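Protein B (Streptococcus agalactiae, PDB 5H6I) is a secreted pore-forming toxin, the CAMP factor, that permeabilises membranes and is also grouped with the bacterial proteins that bind the Fc part of IgG. Local coordinates at residues A[183-186]-A[187-190]; A[192-195]-A[196-200]; A[149-152]-A[153-156]; A[92-95]-A[96-100]; A[48-51]-A[52-55]. All coordinates share one frame; numbering follows the deposited sequence.

Contact 1 (A[183-186]-A[187-190])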
loop_
_atom_site.group_PDB
_atom_site.type_symbol
_atom_site.label_atom_id
_atom_site.label_comp_id
_atom_site.label_asym_id
_atom_site.label_seq_id
_atom_site.Cartn_x
_atom_site.Cartn_y
_atom_site.Cartn_z
ATOM N N ASP A 183 12.624 -2.793 -5.459
ATOM C CA ASP A 183 11.600 -2.894 -6.493
ATOM C C ASP A 183 11.384 -1.553 -7.185
ATOM O O ASP A 183 11.280 -1.490 -8.414
ATOM C CB ASP A 183 10.292 -3.402 -5.887
ATOM C CG ASP A 183 9.315 -3.895 -6.936
ATOM O OD1 ASP A 183 8.780 -3.058 -7.693
ATOM O OD2 ASP A 183 9.085 -5.120 -7.004
ATOM N N LYS A 184 11.317 -0.469 -6.408
ATOM C CA LYS A 184 11.168 0.854 -7.004
ATOM C C LYS A 184 12.419 1.267 -7.767
ATOM O O LYS A 184 12.325 1.999 -8.758
ATOM C CB LYS A 184 10.841 1.883 -5.923
ATOM C CG LYS A 184 9.719 2.838 -6.295
ATOM C CD LYS A 184 8.417 2.092 -6.542
ATOM C CE LYS A 184 7.245 3.053 -6.666
ATOM N NZ LYS A 184 7.422 4.006 -7.798
ATOM N N GLU A 185 13.594 0.810 -7.327
ATOM C CA GLU A 185 14.825 1.145 -8.034
ATOM C C GLU A 185 14.930 0.403 -9.360
ATOM O O GLU A 185 15.514 0.926 -10.316
ATOM C CB GLU A 185 16.038 0.839 -7.155
ATOM C CG GLU A 185 17.322 1.513 -7.615
ATOM C CD GLU A 185 17.212 3.027 -7.639
ATOM O OE1 GLU A 185 16.529 3.591 -6.757
ATOM O OE2 GLU A 185 17.806 3.653 -8.541
ATOM N N ILE A 186 14.377 -0.809 -9.437
ATOM C CA ILE A 186 14.389 -1.551 -10.693
ATOM C C ILE A 186 13.531 -0.844 -11.736
ATOM O O ILE A 186 13.935 -0.694 -12.895
ATOM C CB ILE A 186 13.923 -2.999 -10.459
ATOM C CG1 ILE A 186 14.991 -3.783 -9.693
ATOM C CG2 ILE A 186 13.597 -3.681 -11.781
ATOM C CD1 ILE A 186 14.571 -5.187 -9.326
ATOM N N TRP A 187 12.340 -0.391 -11.341
ATOM C CA TRP A 187 11.464 0.300 -12.281
ATOM C C TRP A 187 11.972 1.701 -12.598
ATOM O O TRP A 187 11.682 2.234 -13.674
ATOM C CB TRP A 187 10.042 0.355 -11.728
ATOM C CG TRP A 187 9.373 -0.984 -11.689
ATOM C CD1 TRP A 187 9.063 -1.714 -10.579
ATOM C CD2 TRP A 187 8.936 -1.758 -12.813
ATOM N NE1 TRP A 187 8.457 -2.894 -10.942
ATOM C CE2 TRP A 187 8.367 -2.944 -12.309
ATOM C CE3 TRP A 187 8.968 -1.561 -14.198
ATOM C CZ2 TRP A 187 7.836 -3.930 -13.139
ATOM C CZ3 TRP A 187 8.440 -2.542 -15.020
ATOM C CH2 TRP A 187 7.881 -3.709 -14.488
ATOM N N ASN A 188 12.725 2.312 -11.680
ATOM C CA ASN A 188 13.330 3.607 -11.973
ATOM C C ASN A 188 14.469 3.462 -12.972
ATOM O O ASN A 188 14.671 4.335 -13.825
ATOM C CB ASN A 188 13.824 4.262 -10.684
ATOM C CG ASN A 188 12.713 4.946 -9.916
ATOM O OD1 ASN A 188 11.738 5.420 -10.500
ATOM N ND2 ASN A 188 12.852 4.999 -8.596
ATOM N N THR A 189 15.227 2.367 -12.882
ATOM C CA THR A 189 16.278 2.116 -13.861
ATOM C C THR A 189 15.693 1.679 -15.198
ATOM O O THR A 189 16.299 1.918 -16.247
ATOM C CB THR A 189 17.249 1.061 -13.332
ATOM O OG1 THR A 189 17.527 1.319 -11.951
ATOM C CG2 THR A 189 18.551 1.096 -14.115
ATOM N N ARG A 190 14.522 1.043 -15.180
ATOM C CA ARG A 190 13.861 0.667 -16.424
ATOM C C ARG A 190 13.308 1.884 -17.152
ATOM O O ARG A 190 13.314 1.922 -18.388
ATOM C CB ARG A 190 12.747 -0.335 -16.132
ATOM C CG ARG A 190 13.240 -1.763 -16.042
ATOM C CD ARG A 190 12.286 -2.652 -15.262
ATOM N NE ARG A 190 12.754 -4.037 -15.270
ATOM C CZ ARG A 190 12.023 -5.083 -14.900
ATOM N NH1 ARG A 190 10.777 -4.910 -14.490
ATOM N NH2 ARG A 190 12.536 -6.306 -14.949
#

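Contact 2 (A[192-195]-A[196-200])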
loop_
_atom_site.group_PDB
_atom_site.type_symbol
_atom_site.label_atom_id
_atom_site.label_comp_id
_atom_site.label_asym_id
_atom_site.label_seq_id
_atom_site.Cartn_x
_atom_site.Cartn_y
_atom_site.Cartn_z
ATOM N N THR A 192 14.523 5.129 -16.928
ATOM C CA THR A 192 15.636 5.905 -17.466
ATOM C C THR A 192 16.347 5.164 -18.591
ATOM O O THR A 192 16.932 5.800 -19.478
ATOM C CB THR A 192 16.622 6.248 -16.348
ATOM O OG1 THR A 192 15.901 6.703 -15.197
ATOM C CG2 THR A 192 17.586 7.339 -16.795
ATOM N N ARG A 193 16.308 3.831 -18.578
ATOM C CA ARG A 193 16.942 3.058 -19.642
ATOM C C ARG A 193 16.235 3.275 -20.974
ATOM O O ARG A 193 16.880 3.529 -21.998
ATOM C CB ARG A 193 16.954 1.575 -19.272
ATOM C CG ARG A 193 17.424 0.655 -20.380
ATOM C CD ARG A 193 16.823 -0.730 -20.219
ATOM N NE ARG A 193 15.365 -0.701 -20.266
ATOM C CZ ARG A 193 14.585 -1.714 -19.902
ATOM N NH1 ARG A 193 15.122 -2.842 -19.460
ATOM N NH2 ARG A 193 13.266 -1.599 -19.979
ATOM N N ASP A 194 14.904 3.183 -20.979
ATOM C CA ASP A 194 14.143 3.349 -22.210
ATOM C C ASP A 194 14.098 4.793 -22.690
ATOM O O ASP A 194 13.694 5.032 -23.833
ATOM C CB ASP A 194 12.720 2.823 -22.018
ATOM C CG ASP A 194 12.685 1.340 -21.705
ATOM O OD1 ASP A 194 13.613 0.621 -22.131
ATOM O OD2 ASP A 194 11.730 0.893 -21.034
ATOM N N LYS A 195 14.502 5.751 -21.858
ATOM C CA LYS A 195 14.493 7.159 -22.236
ATOM C C LYS A 195 15.877 7.711 -22.541
ATOM O O LYS A 195 15.999 8.619 -23.368
ATOM C CB LYS A 195 13.856 8.003 -21.125
ATOM C CG LYS A 195 12.464 8.518 -21.450
ATOM C CD LYS A 195 11.413 7.438 -21.249
ATOM C CE LYS A 195 10.083 7.842 -21.867
ATOM N NZ LYS A 195 9.539 9.086 -21.255
ATOM N N LYS A 196 16.921 7.184 -21.899
ATOM C CA LYS A 196 18.264 7.720 -22.044
ATOM C C LYS A 196 19.278 6.728 -22.598
ATOM O O LYS A 196 20.412 7.130 -22.877
ATOM C CB LYS A 196 18.779 8.239 -20.691
ATOM C CG LYS A 196 18.704 9.748 -20.517
ATOM C CD LYS A 196 17.300 10.197 -20.143
ATOM C CE LYS A 196 17.214 11.712 -20.046
ATOM N NZ LYS A 196 18.198 12.263 -19.071
ATOM N N VAL A 197 18.916 5.455 -22.765
ATOM C CA VAL A 197 19.891 4.437 -23.144
ATOM C C VAL A 197 19.417 3.660 -24.366
ATOM O O VAL A 197 20.221 3.308 -25.236
ATOM C CB VAL A 197 20.172 3.481 -21.967
ATOM C CG1 VAL A 197 21.123 2.371 -22.390
ATOM C CG2 VAL A 197 20.739 4.247 -20.780
ATOM N N LEU A 198 18.107 3.402 -24.442
ATOM C CA LEU A 198 17.560 2.489 -25.443
ATOM C C LEU A 198 17.986 2.874 -26.858
ATOM O O LEU A 198 18.649 2.097 -27.554
ATOM C CB LEU A 198 16.033 2.455 -25.332
ATOM C CG LEU A 198 15.281 1.612 -26.366
ATOM C CD1 LEU A 198 15.853 0.204 -26.448
ATOM C CD2 LEU A 198 13.798 1.569 -26.039
ATOM N N ASN A 199 17.612 4.072 -27.300
ATOM C CA ASN A 199 17.942 4.537 -28.638
ATOM C C ASN A 199 19.103 5.521 -28.650
ATOM O O ASN A 199 19.384 6.121 -29.693
ATOM C CB ASN A 199 16.714 5.169 -29.295
ATOM C CG ASN A 199 16.103 4.280 -30.359
ATOM O OD1 ASN A 199 16.650 4.133 -31.452
ATOM N ND2 ASN A 199 14.964 3.676 -30.041
ATOM N N VAL A 200 19.786 5.695 -27.524
ATOM C CA VAL A 200 20.877 6.655 -27.409
ATOM C C VAL A 200 22.236 5.974 -27.508
ATOM O O VAL A 200 23.074 6.360 -28.323
ATOM C CB VAL A 200 20.744 7.456 -26.095
ATOM C CG1 VAL A 200 21.993 8.283 -25.847
ATOM C CG2 VAL A 200 19.510 8.343 -26.137
#

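Contact 3 (A[149-152]-A[153-156])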
loop_
_atom_site.group_PDB
_atom_site.type_symbol
_atom_site.label_atom_id
_atom_site.label_comp_id
_atom_site.label_asym_id
_atom_site.label_seq_id
_atom_site.Cartn_x
_atom_site.Cartn_y
_atom_site.Cartn_z
ATOM N N LYS A 149 -16.258 3.286 15.251
ATOM C CA LYS A 149 -15.384 4.337 15.760
ATOM C C LYS A 149 -14.430 3.810 16.823
ATOM O O LYS A 149 -13.296 4.292 16.928
ATOM C CB LYS A 149 -16.224 5.488 16.315
ATOM C CG LYS A 149 -15.412 6.679 16.801
ATOM C CD LYS A 149 -14.462 7.178 15.724
ATOM C CE LYS A 149 -13.146 7.645 16.328
ATOM N NZ LYS A 149 -12.198 8.133 15.288
ATOM N N ALA A 150 -14.862 2.826 17.614
ATOM C CA ALA A 150 -13.965 2.223 18.593
ATOM C C ALA A 150 -12.833 1.468 17.909
ATOM O O ALA A 150 -11.703 1.444 18.408
ATOM C CB ALA A 150 -14.746 1.293 19.522
ATOM N N GLN A 151 -13.118 0.850 16.759
ATOM C CA GLN A 151 -12.084 0.118 16.039
ATOM C C GLN A 151 -11.117 1.061 15.332
ATOM O O GLN A 151 -9.939 0.725 15.165
ATOM C CB GLN A 151 -12.725 -0.843 15.039
ATOM C CG GLN A 151 -11.747 -1.789 14.362
ATOM C CD GLN A 151 -10.848 -2.509 15.348
ATOM O OE1 GLN A 151 -11.310 -3.027 16.366
ATOM N NE2 GLN A 151 -9.555 -2.546 15.049
ATOM N N VAL A 152 -11.590 2.236 14.913
ATOM C CA VAL A 152 -10.699 3.221 14.305
ATOM C C VAL A 152 -9.648 3.672 15.310
ATOM O O VAL A 152 -8.474 3.862 14.965
ATOM C CB VAL A 152 -11.513 4.407 13.753
ATOM C CG1 VAL A 152 -10.616 5.609 13.502
ATOM C CG2 VAL A 152 -12.237 4.005 12.477
ATOM N N ASN A 153 -10.047 3.835 16.574
ATOM C CA ASN A 153 -9.084 4.183 17.612
ATOM C C ASN A 153 -8.145 3.023 17.915
ATOM O O ASN A 153 -6.978 3.248 18.257
ATOM C CB ASN A 153 -9.814 4.626 18.879
ATOM C CG ASN A 153 -10.592 5.913 18.681
ATOM O OD1 ASN A 153 -10.156 6.809 17.957
ATOM N ND2 ASN A 153 -11.751 6.011 19.321
ATOM N N ASP A 154 -8.632 1.785 17.800
ATOM C CA ASP A 154 -7.751 0.628 17.927
ATOM C C ASP A 154 -6.648 0.670 16.879
ATOM O O ASP A 154 -5.484 0.375 17.176
ATOM C CB ASP A 154 -8.558 -0.664 17.797
ATOM C CG ASP A 154 -8.732 -1.380 19.121
ATOM O OD1 ASP A 154 -8.500 -0.749 20.175
ATOM O OD2 ASP A 154 -9.101 -2.573 19.106
ATOM N N VAL A 155 -6.997 1.045 15.648
ATOM C CA VAL A 155 -6.006 1.137 14.581
ATOM C C VAL A 155 -5.013 2.257 14.873
ATOM O O VAL A 155 -3.796 2.080 14.739
ATOM C CB VAL A 155 -6.705 1.334 13.224
ATOM C CG1 VAL A 155 -5.717 1.817 12.172
ATOM C CG2 VAL A 155 -7.378 0.042 12.785
ATOM N N LYS A 156 -5.517 3.422 15.286
ATOM C CA LYS A 156 -4.635 4.549 15.577
ATOM C C LYS A 156 -3.701 4.234 16.740
ATOM O O LYS A 156 -2.510 4.564 16.696
ATOM C CB LYS A 156 -5.460 5.800 15.871
ATOM C CG LYS A 156 -5.966 6.513 14.627
ATOM C CD LYS A 156 -6.969 7.598 14.985
ATOM C CE LYS A 156 -7.408 8.374 13.756
ATOM N NZ LYS A 156 -8.573 9.252 14.049
#

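Contact 4 (A[92-95]-A[96-100])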
loop_
_atom_site.group_PDB
_atom_site.type_symbol
_atom_site.label_atom_id
_atom_site.label_comp_id
_atom_site.label_asym_id
_atom_site.label_seq_id
_atom_site.Cartn_x
_atom_site.Cartn_y
_atom_site.Cartn_z
ATOM N N LEU A 92 -28.479 8.764 7.084
ATOM C CA LEU A 92 -27.153 8.567 6.516
ATOM C C LEU A 92 -26.064 8.503 7.581
ATOM O O LEU A 92 -24.888 8.723 7.271
ATOM C CB LEU A 92 -26.840 9.679 5.513
ATOM C CG LEU A 92 -27.673 9.718 4.231
ATOM C CD1 LEU A 92 -27.191 10.836 3.323
ATOM C CD2 LEU A 92 -27.626 8.383 3.506
ATOM N N ASN A 93 -26.429 8.204 8.830
ATOM C CA ASN A 93 -25.444 8.195 9.906
ATOM C C ASN A 93 -24.522 6.986 9.802
ATOM O O ASN A 93 -23.294 7.129 9.787
ATOM C CB ASN A 93 -26.148 8.220 11.263
ATOM C CG ASN A 93 -25.173 8.202 12.424
ATOM O OD1 ASN A 93 -24.404 9.143 12.619
ATOM N ND2 ASN A 93 -25.200 7.126 13.202
ATOM N N SER A 94 -25.099 5.783 9.735
ATOM C CA SER A 94 -24.281 4.578 9.663
ATOM C C SER A 94 -23.499 4.515 8.357
ATOM O O SER A 94 -22.339 4.089 8.343
ATOM C CB SER A 94 -25.158 3.336 9.823
ATOM O OG SER A 94 -25.659 2.901 8.571
ATOM N N ILE A 95 -24.115 4.939 7.250
ATOM C CA ILE A 95 -23.426 4.905 5.965
ATOM C C ILE A 95 -22.260 5.887 5.951
ATOM O O ILE A 95 -21.272 5.677 5.236
ATOM C CB ILE A 95 -24.419 5.180 4.817
ATOM C CG1 ILE A 95 -23.945 4.516 3.523
ATOM C CG2 ILE A 95 -24.622 6.672 4.607
ATOM C CD1 ILE A 95 -24.046 3.009 3.540
ATOM N N GLY A 96 -22.339 6.956 6.742
ATOM C CA GLY A 96 -21.288 7.953 6.772
ATOM C C GLY A 96 -20.112 7.534 7.629
ATOM O O GLY A 96 -18.957 7.801 7.284
ATOM N N SER A 97 -20.400 6.873 8.753
ATOM C CA SER A 97 -19.331 6.385 9.618
ATOM C C SER A 97 -18.501 5.311 8.929
ATOM O O SER A 97 -17.311 5.162 9.230
ATOM C CB SER A 97 -19.918 5.852 10.924
ATOM O OG SER A 97 -20.801 6.795 11.506
ATOM N N ARG A 98 -19.104 4.555 8.010
ATOM C CA ARG A 98 -18.350 3.561 7.255
ATOM C C ARG A 98 -17.493 4.217 6.178
ATOM O O ARG A 98 -16.373 3.767 5.914
ATOM C CB ARG A 98 -19.302 2.538 6.638
ATOM C CG ARG A 98 -20.180 1.834 7.657
ATOM C CD ARG A 98 -21.226 0.952 6.998
ATOM N NE ARG A 98 -22.122 0.353 7.983
ATOM C CZ ARG A 98 -21.843 -0.746 8.676
ATOM N NH1 ARG A 98 -20.689 -1.373 8.492
ATOM N NH2 ARG A 98 -22.717 -1.220 9.554
ATOM N N VAL A 99 -18.002 5.280 5.553
ATOM C CA VAL A 99 -17.224 5.994 4.546
ATOM C C VAL A 99 -16.041 6.704 5.191
ATOM O O VAL A 99 -14.929 6.708 4.647
ATOM C CB VAL A 99 -18.128 6.973 3.774
ATOM C CG1 VAL A 99 -17.293 7.949 2.958
ATOM C CG2 VAL A 99 -19.091 6.210 2.876
ATOM N N GLU A 100 -16.254 7.306 6.364
ATOM C CA GLU A 100 -15.166 7.992 7.053
ATOM C C GLU A 100 -14.088 7.013 7.499
ATOM O O GLU A 100 -12.893 7.319 7.419
ATOM C CB GLU A 100 -15.708 8.769 8.252
ATOM C CG GLU A 100 -16.581 9.954 7.886
ATOM C CD GLU A 100 -17.423 10.434 9.050
ATOM O OE1 GLU A 100 -17.571 9.675 10.032
ATOM O OE2 GLU A 100 -17.938 11.571 8.984
#

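Contact 5 (A[48-51]-A[52-55])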
loop_
_atom_site.group_PDB
_atom_site.type_symbol
_atom_site.label_atom_id
_atom_site.label_comp_id
_atom_site.label_asym_id
_atom_site.label_seq_id
_atom_site.Cartn_x
_atom_site.Cartn_y
_atom_site.Cartn_z
ATOM N N ASP A 48 -11.789 7.364 -2.688
ATOM C CA ASP A 48 -11.196 6.188 -2.062
ATOM C C ASP A 48 -10.978 5.073 -3.078
ATOM O O ASP A 48 -9.963 4.369 -3.025
ATOM C CB ASP A 48 -12.079 5.701 -0.914
ATOM C CG ASP A 48 -12.347 6.782 0.114
ATOM O OD1 ASP A 48 -11.572 7.760 0.169
ATOM O OD2 ASP A 48 -13.335 6.654 0.868
ATOM N N SER A 49 -11.920 4.897 -4.009
ATOM C CA SER A 49 -11.784 3.844 -5.010
ATOM C C SER A 49 -10.545 4.059 -5.870
ATOM O O SER A 49 -9.849 3.098 -6.219
ATOM C CB SER A 49 -13.038 3.781 -5.882
ATOM O OG SER A 49 -13.012 2.646 -6.731
ATOM N N ILE A 50 -10.252 5.312 -6.217
ATOM C CA ILE A 50 -9.035 5.609 -6.966
ATOM C C ILE A 50 -7.814 5.487 -6.065
ATOM O O ILE A 50 -6.765 4.978 -6.479
ATOM C CB ILE A 50 -9.136 7.005 -7.607
ATOM C CG1 ILE A 50 -10.210 7.014 -8.696
ATOM C CG2 ILE A 50 -7.792 7.436 -8.181
ATOM C CD1 ILE A 50 -9.975 6.002 -9.795
ATOM N N GLN A 51 -7.929 5.941 -4.815
ATOM C CA GLN A 51 -6.803 5.855 -3.891
ATOM C C GLN A 51 -6.490 4.413 -3.513
ATOM O O GLN A 51 -5.327 4.079 -3.266
ATOM C CB GLN A 51 -7.090 6.682 -2.639
ATOM C CG GLN A 51 -5.858 7.035 -1.826
ATOM C CD GLN A 51 -6.047 8.300 -1.013
ATOM O OE1 GLN A 51 -7.071 8.976 -1.125
ATOM N NE2 GLN A 51 -5.060 8.627 -0.187
ATOM N N LEU A 52 -7.503 3.545 -3.469
ATOM C CA LEU A 52 -7.276 2.168 -3.042
ATOM C C LEU A 52 -6.777 1.282 -4.178
ATOM O O LEU A 52 -6.064 0.305 -3.921
ATOM C CB LEU A 52 -8.556 1.581 -2.443
ATOM C CG LEU A 52 -8.874 2.011 -1.007
ATOM C CD1 LEU A 52 -10.281 1.590 -0.623
ATOM C CD2 LEU A 52 -7.855 1.444 -0.029
ATOM N N ARG A 53 -7.133 1.593 -5.427
ATOM C CA ARG A 53 -6.605 0.812 -6.542
ATOM C C ARG A 53 -5.138 1.133 -6.799
ATOM O O ARG A 53 -4.385 0.262 -7.248
ATOM C CB ARG A 53 -7.440 1.042 -7.803
ATOM C CG ARG A 53 -7.513 2.484 -8.273
ATOM C CD ARG A 53 -6.558 2.748 -9.426
ATOM N NE ARG A 53 -6.976 3.896 -10.225
ATOM C CZ ARG A 53 -6.160 4.599 -11.002
ATOM N NH1 ARG A 53 -4.877 4.274 -11.084
ATOM N NH2 ARG A 53 -6.626 5.629 -11.696
ATOM N N ASN A 54 -4.716 2.370 -6.523
ATOM C CA ASN A 54 -3.292 2.691 -6.557
ATOM C C ASN A 54 -2.536 1.884 -5.512
ATOM O O ASN A 54 -1.483 1.302 -5.795
ATOM C CB ASN A 54 -3.084 4.188 -6.326
ATOM C CG ASN A 54 -3.610 5.036 -7.467
ATOM O OD1 ASN A 54 -3.574 4.629 -8.628
ATOM N ND2 ASN A 54 -4.102 6.226 -7.139
ATOM N N ILE A 55 -3.070 1.839 -4.288
ATOM C CA ILE A 55 -2.450 1.067 -3.217
ATOM C C ILE A 55 -2.489 -0.424 -3.531
ATOM O O ILE A 55 -1.582 -1.170 -3.141
ATOM C CB ILE A 55 -3.145 1.390 -1.880
ATOM C CG1 ILE A 55 -2.889 2.847 -1.486
ATOM C CG2 ILE A 55 -2.679 0.454 -0.779
ATOM C CD1 ILE A 55 -3.574 3.262 -0.203
#

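Contact 1 (A[183-186]-A[187-190])
T189 turns its hydroxyl back onto the carbonyl of E185 one turn earlier in helix 179-196, which opens the three-helix bundle at the C-terminal end of the chain. T189 OG1 donates to E185 O at the short distance of 2.6 Å. T189 N reaches the same E185 O at 3.0 Å from the opposite face of the carbonyl plane, so the oxygen is gripped twice. A chi1 of -42° makes the first bond possible, because it sets OG1 beside the backbone N.

Around the helix, D183 and W187 run side by side in one direction, carboxylate and indole planes 42° apart. D183 OD1 lies in the indole plane at the ring edge, 3.2 Å from W187 CD1. R190 brings NH1 over one indole face, offset toward the rim, and its guanidinium carries I186 CG2 on a face of its own, with I186 CG2 3.6 Å from R190 NE.

Further out, D183 OD2 accepts a hydrogen bond from Q220 NE2. I186 is buried against A216, V217 and L237, and T189 packs on L237 and L241, so this turn meets both other helices of the bundle. A sulfate ion, probably from the crystallisation liquor, lies near R190. Beneath these side chains, R190 N bonds to I186 O at 2.9 Å, whereas W187 N reaches D183 O only weakly, at 3.3 Å.

Contact 2 (A[192-195]-A[196-200])
A chi1 of 176° swings the L198 side chain away from its own backbone N and back across D194, whose own CG stands beside the backbone N (chi1 -62°). The two side chains cross at a slant, and the closest approach of their ends is 4.0 Å, from L198 CD2 to D194 OD1. This is where helix 179-196 runs out into the connection to helix 203-220.

The backbone ending centres on R193 O, which accepts two bonds. V197 N comes in at 2.9 Å from R193 O, tilted out of the carbonyl plane, as in a regular helix. L198 N reaches R193 O at 2.7 Å, nearly in line with the C=O bond; this link from residue i+5 widens the final turn as the chain leaves helical geometry at V197. One residue earlier, K196 N still makes the ordinary bond to T192 O, at 2.8 Å.

R193 also holds its neighbour D194 side-on through two nitrogens. R193 NE meets D194 OD1 at 2.9 Å from above the carboxylate plane, while R193 NH2 reaches D194 OD2 at 3.1 Å on the syn side. The remaining nitrogen, NH1, bonds to N210 OD1 of helix 203-220, and a sulfate ion, probably from the crystallisation liquor, lies close by.

R193 therefore serves the helix end twice, its carbonyl drawing in the last N-H groups and its guanidinium joining the D194 carboxylate, by a salt bridge, to N210 of the next helix.

Contact 3 (A[149-152]-A[153-156])
K149 arches over N153 on helix 145-163, the last helix of the five-helix bundle that forms the N-terminal part of the protein. In this crossing of a lysine over an amide, CG of K149 stands anti to the backbone N (chi1 -177°) and the chain then bends twice, so that its end passes obliquely across the N153 side chain. K149 CE lies 3.5 Å from N153 OD1, and K149 NZ lies 3.6 Å from the same oxygen. Two like charges also approach: K149 NZ is 4.0 Å from K156 NZ, which comes up on an extended chain. The mutual repulsion may be eased by D104 on helix 93-115, which makes a long, weak ion pair with K156.

On another side of the helix, Q151 and D154 meet with amide and carboxylate planes almost perpendicular, 82° apart. Q151 NE2 lies 3.5 Å from D154 CB. Q151 OE1 and D154 OD2, also 3.5 Å apart, are both acceptors, with no hydrogen bond between them.

Apolar packing falls to V152 and V155, both buried. V152 rests on L134 of helix 121-139 and A101 of helix 93-115, and V155 on A108, so this stretch settles against two other helices of the bundle.

The four residues N153 to K156 each bond through their backbone N to the carbonyl four places earlier, from the 3.3 Å of N153 N to K149 O to the 3.0 Å of K156 N to V152 O.

Contact 4 (A[92-95]-A[96-100])
Helix 93-115, within the IgG constant region-binding part of the protein, begins after L92, which occupies the N-cap position, and its first turn runs on through G96 and S97. G96 N is shared between two carbonyls, both weakly: 3.1 Å to L92 O and 3.2 Å to N93 O. A firmer hold comes from S97, whose N reaches N93 O at 3.1 Å and whose hydroxyl OG donates to N93 O at 3.0 Å, the latter from above the carbonyl plane. With chi1 at -50°, OG stands beside its own backbone N, within reach of that carbonyl one turn back. The leucine side chain at the N-cap offers no polar atom; outside the two segments, D91 OD1 accepts from N93 N instead.

R98, one turn after S94, leads its chain past S94 O, with CG 3.2 Å from that oxygen, before the guanidinium reaches I138 O at the end of helix 121-139. I95 sets CG2 between its backbone N and carbonyl carbon, pressing this methyl to 3.1 Å from G96 N, while V99 CG2 comes to 3.3 Å from I95 O.

The apolar residues L92, I95 and V99 face M41 and L45 of helix 35-58. L82 of helix 65-84 meets both L92 and I95, and L78 meets I95 and R98. S97 touches V145 and R98 lies on I148, both of helix 145-163. The helix start is thus embedded among helices 35-58, 65-84, 121-139 and 145-163.

Contact 5 (A[48-51]-A[52-55])
I50 and R53 lie side by side and point the same way on the outer surface of helix 35-58, the first helix of the N-terminal five-helix bundle. The isoleucine approaches the guanidinium at its edge, near the plane, with I50 CD1 3.7 Å from R53 NE. For R53, a chi1 of 59° places CG between the backbone N and the carbonyl carbon, and this draws it to 3.2 Å from I50 O as well as from S49 O. N54 runs across I50 at an angle. Its ND2 comes within 3.0 Å of I50 O, but the angle is too poor for a hydrogen bond; N54 N reaches the same oxygen, weakly.

L52 takes the inward-facing side. CB of L52 stands 3.2 Å from D48 O, beside the short L52 N to D48 O bond of 2.6 Å. Its isobutyl group packs on A71, I72 and V75 of helix 65-84 and on I106 of helix 93-115. D48 directs its carboxylate to a salt bridge with K44, one turn earlier. At the far end of the stretch, I55 lays its CG1 3.3 Å from Q51 O.

How the contacts relate
From the N terminus the order is contact 5, contact 4, contact 3, contact 1 and contact 2. Each joins residues about one turn apart within a stretch of eight or nine, so none closes a long loop, and none nests in or crosses another. The first three belong to helices 35-58, 93-115 and 145-163 of the N-terminal bundle. Contacts 5 and 4 touch where V99 O packs against D48 OD2, and contacts 4 and 3 have nearest atoms about 6 Å apart. In the C-terminal bundle, contact 1 lies on helix 179-196, and contact 2, centre 14 Å away, carries the end of that helix into the loop before helix 203-220. Contacts 2 and 4 lie on opposite sides of the chain's centre.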